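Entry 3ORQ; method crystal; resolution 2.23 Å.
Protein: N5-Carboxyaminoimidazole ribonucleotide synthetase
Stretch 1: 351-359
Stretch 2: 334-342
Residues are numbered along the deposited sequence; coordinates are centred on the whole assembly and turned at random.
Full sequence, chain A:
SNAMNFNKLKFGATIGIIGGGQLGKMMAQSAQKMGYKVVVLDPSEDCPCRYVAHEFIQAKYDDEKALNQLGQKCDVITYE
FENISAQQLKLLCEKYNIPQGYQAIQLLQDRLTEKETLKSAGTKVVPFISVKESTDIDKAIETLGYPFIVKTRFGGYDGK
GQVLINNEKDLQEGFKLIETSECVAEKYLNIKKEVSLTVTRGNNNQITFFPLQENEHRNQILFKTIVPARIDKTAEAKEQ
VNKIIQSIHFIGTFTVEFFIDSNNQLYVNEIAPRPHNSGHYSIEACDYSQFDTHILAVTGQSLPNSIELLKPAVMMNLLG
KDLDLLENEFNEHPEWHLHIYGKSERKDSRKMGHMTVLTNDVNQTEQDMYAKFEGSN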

# COMPACT_ATOMS: atom_id res chain seq x y z
N LYS A 351 10.25 16.93 -6.72
CA LYS A 351 9.01 16.18 -6.50
C LYS A 351 9.12 15.63 -5.10
O LYS A 351 9.96 14.76 -4.85
CB LYS A 351 8.91 15.03 -7.49
CG LYS A 351 8.65 15.48 -8.90
CD LYS A 351 8.71 14.34 -9.89
CE LYS A 351 8.52 14.87 -11.29
NZ LYS A 351 8.54 13.73 -12.28
N MSE A 352 8.28 16.11 -4.19
CA MSE A 352 8.40 15.77 -2.77
C MSE A 352 7.34 14.75 -2.37
O MSE A 352 7.42 14.14 -1.30
CB MSE A 352 8.26 17.04 -1.90
CG MSE A 352 9.25 18.19 -2.30
SE MSE A 352 11.12 17.75 -2.07
CE MSE A 352 11.22 17.58 -0.20
N GLY A 353 6.31 14.64 -3.20
CA GLY A 353 5.20 13.73 -2.90
C GLY A 353 4.15 13.89 -3.98
O GLY A 353 4.40 14.53 -4.99
N HIS A 354 2.98 13.27 -3.75
CA HIS A 354 1.83 13.50 -4.61
C HIS A 354 0.55 13.25 -3.82
O HIS A 354 0.55 12.72 -2.69
CB HIS A 354 1.89 12.62 -5.87
CG HIS A 354 1.70 11.15 -5.59
ND1 HIS A 354 2.76 10.30 -5.33
CD2 HIS A 354 0.58 10.38 -5.54
CE1 HIS A 354 2.30 9.07 -5.13
NE2 HIS A 354 0.98 9.10 -5.23
N MSE A 355 -0.56 13.65 -4.42
CA MSE A 355 -1.83 13.44 -3.82
C MSE A 355 -2.77 12.85 -4.87
O MSE A 355 -2.68 13.17 -6.06
CB MSE A 355 -2.39 14.75 -3.23
CG MSE A 355 -2.35 15.95 -4.14
SE MSE A 355 -3.17 17.49 -3.24
CE MSE A 355 -2.26 17.35 -1.67
N THR A 356 -3.64 11.97 -4.43
CA THR A 356 -4.56 11.35 -5.34
C THR A 356 -5.95 11.53 -4.78
O THR A 356 -6.26 11.05 -3.65
CB THR A 356 -4.27 9.86 -5.47
OG1 THR A 356 -2.97 9.71 -6.05
CG2 THR A 356 -5.33 9.17 -6.36
N VAL A 357 -6.78 12.19 -5.57
CA VAL A 357 -8.13 12.49 -5.18
C VAL A 357 -9.09 11.59 -5.95
O VAL A 357 -9.27 11.74 -7.13
CB VAL A 357 -8.45 13.97 -5.45
CG1 VAL A 357 -9.72 14.35 -4.80
CG2 VAL A 357 -7.28 14.89 -4.96
N LEU A 358 -9.71 10.66 -5.27
CA LEU A 358 -10.69 9.81 -5.92
C LEU A 358 -11.94 10.62 -6.06
O LEU A 358 -12.31 11.33 -5.13
CB LEU A 358 -10.96 8.56 -5.09
CG LEU A 358 -9.74 7.63 -4.89
CD1 LEU A 358 -10.12 6.39 -4.06
CD2 LEU A 358 -9.16 7.22 -6.26
N THR A 359 -12.59 10.54 -7.22
CA THR A 359 -13.75 11.41 -7.48
C THR A 359 -14.74 10.80 -8.47
O THR A 359 -14.33 10.10 -9.41
CB THR A 359 -13.26 12.78 -8.03
OG1 THR A 359 -14.37 13.68 -8.19
CG2 THR A 359 -12.55 12.59 -9.36
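Stretch 2 334-342: PEWHLHIYG

Stretch 2 lies along stretch 1 as a short antiparallel β-pairing, carried by backbone hydrogen bonds around H354 and reinforced by aromatic and selenium-bearing side chains. Stretch 1 is a strand from K351 to L358, extended apart from M352, whose psi of -18° departs from the course. Stretch 2 begins as a 3-10 segment, P334 to W336, passes through H337, at a positive phi (41/72°), and then runs as a strand through H339 and I340, and leaves it at Y341 (-69/-30°). The N-to-C directions of the two strands make an angle of 166°, with a closest approach of their axes of 4.7 Å.

In the register, G353 faces I340 (CA to CA 4.3 Å) and H354 faces H339 (CA to CA 5.2 Å). The latter is the hydrogen-bonded pair: H339 N gives to H354 O at 2.8 Å, and H354 N gives to H339 O at 2.9 Å. Two residues along, Y341 N gives to M352 O at 2.9 Å in a nearly straight bond (170°). The same M352 O accepts from a water at 2.7 Å, and that water accepts from G342 N at 2.8 Å, extending the link past the end of the strand.

At the other end, T356 N gives to W336 O at 2.9 Å, with a weak second bond to H337 O at 3.5 Å. The H337 side chain, chi1 m, returns a bond from ND1 to T356 O at 3.2 Å. A second water bridges the stretches here, donating to E335 O and accepting from L358 N, each at 2.7 Å.

H354 and H339 project to the same face of the sheet, where their rings form an offset stack, centroids 4.1 Å apart and planes at 20°. H354 takes chi1 p, and its ND1 hydrogen-bonds Y341 OH at 2.6 Å; the two rings meet rim to rim. G353 CA lies over the Y341 ring, 3.4 Å from the centroid, and also makes a CA-H...O contact of 3.0 Å with H339 O. A CB on G353 would fall 2.1 Å from H339 O, a clash, so the bare backbone is what fits against that carbonyl.

The selenomethionine M355 points to the other face, as L338 does. Its CE packs 3.1 Å from L338 CD2 and 3.2 Å from W336 CE3, while its SE sits obliquely 4.2 Å from the centroid of the six-membered ring of W336. V357 CG2 adds a looser apolar contact, 4.0 Å from W336 CD1. Together the two stretches bury 698 Å², both sides summed.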

# COMPACT_ATOMS: atom_id res chain seq x y z
N PRO A 334 -8.40 14.63 4.23
CA PRO A 334 -8.12 13.23 4.12
C PRO A 334 -8.41 12.69 2.70
O PRO A 334 -7.80 11.71 2.30
CB PRO A 334 -9.08 12.60 5.14
CG PRO A 334 -10.24 13.61 5.25
CD PRO A 334 -9.54 14.91 5.13
N GLU A 335 -9.29 13.36 1.96
CA GLU A 335 -9.65 12.97 0.59
C GLU A 335 -8.52 13.27 -0.40
O GLU A 335 -8.65 12.96 -1.58
CB GLU A 335 -11.00 13.58 0.11
CG GLU A 335 -10.97 15.10 -0.11
CD GLU A 335 -11.19 15.95 1.16
OE1 GLU A 335 -10.93 15.48 2.28
OE2 GLU A 335 -11.61 17.11 1.03
N TRP A 336 -7.41 13.84 0.07
CA TRP A 336 -6.26 14.03 -0.79
C TRP A 336 -5.31 12.81 -0.86
O TRP A 336 -4.45 12.75 -1.75
CB TRP A 336 -5.49 15.30 -0.38
CG TRP A 336 -6.26 16.59 -0.72
CD1 TRP A 336 -7.48 16.68 -1.36
CD2 TRP A 336 -5.83 17.93 -0.49
NE1 TRP A 336 -7.83 17.98 -1.51
CE2 TRP A 336 -6.84 18.78 -0.99
CE3 TRP A 336 -4.69 18.49 0.10
CZ2 TRP A 336 -6.76 20.19 -0.94
CZ3 TRP A 336 -4.60 19.92 0.17
CH2 TRP A 336 -5.64 20.75 -0.35
N HIS A 337 -5.48 11.83 0.02
CA HIS A 337 -4.65 10.60 0.03
C HIS A 337 -3.20 10.99 -0.24
O HIS A 337 -2.65 10.76 -1.33
CB HIS A 337 -5.11 9.55 -0.98
CG HIS A 337 -6.47 8.95 -0.70
ND1 HIS A 337 -7.62 9.38 -1.33
CD2 HIS A 337 -6.85 7.98 0.15
CE1 HIS A 337 -8.66 8.70 -0.88
NE2 HIS A 337 -8.21 7.82 0.01
N LEU A 338 -2.59 11.62 0.76
CA LEU A 338 -1.30 12.21 0.56
C LEU A 338 -0.19 11.19 0.63
O LEU A 338 -0.18 10.35 1.54
CB LEU A 338 -1.08 13.29 1.61
CG LEU A 338 -1.90 14.52 1.27
CD1 LEU A 338 -2.54 15.21 2.56
CD2 LEU A 338 -0.99 15.43 0.46
N HIS A 339 0.74 11.28 -0.34
CA HIS A 339 2.01 10.52 -0.33
C HIS A 339 3.16 11.51 -0.14
O HIS A 339 3.32 12.42 -0.95
CB HIS A 339 2.24 9.83 -1.69
CG HIS A 339 1.36 8.65 -1.92
ND1 HIS A 339 1.85 7.37 -2.05
CD2 HIS A 339 0.01 8.55 -2.00
CE1 HIS A 339 0.84 6.54 -2.26
NE2 HIS A 339 -0.29 7.22 -2.21
N ILE A 340 3.95 11.33 0.91
CA ILE A 340 5.09 12.24 1.10
C ILE A 340 6.30 11.37 1.08
O ILE A 340 6.39 10.43 1.89
CB ILE A 340 5.00 13.07 2.43
CG1 ILE A 340 4.17 14.34 2.19
CG2 ILE A 340 6.37 13.60 2.81
CD1 ILE A 340 2.78 14.10 1.95
N TYR A 341 7.20 11.62 0.14
CA TYR A 341 8.25 10.66 -0.14
C TYR A 341 9.24 10.53 0.98
O TYR A 341 9.76 9.44 1.21
CB TYR A 341 8.95 10.95 -1.46
CG TYR A 341 7.97 10.95 -2.60
CD1 TYR A 341 6.87 10.10 -2.59
CD2 TYR A 341 8.14 11.81 -3.69
CE1 TYR A 341 5.93 10.08 -3.68
CE2 TYR A 341 7.21 11.82 -4.79
CZ TYR A 341 6.14 10.96 -4.79
OH TYR A 341 5.24 11.00 -5.86
N GLY A 342 9.45 11.62 1.71
CA GLY A 342 10.39 11.61 2.84
C GLY A 342 11.78 12.17 2.49
O GLY A 342 12.74 11.94 3.24
O HOH W 1 -10.31 11.06 -2.64
O HOH W 2 9.23 14.19 0.74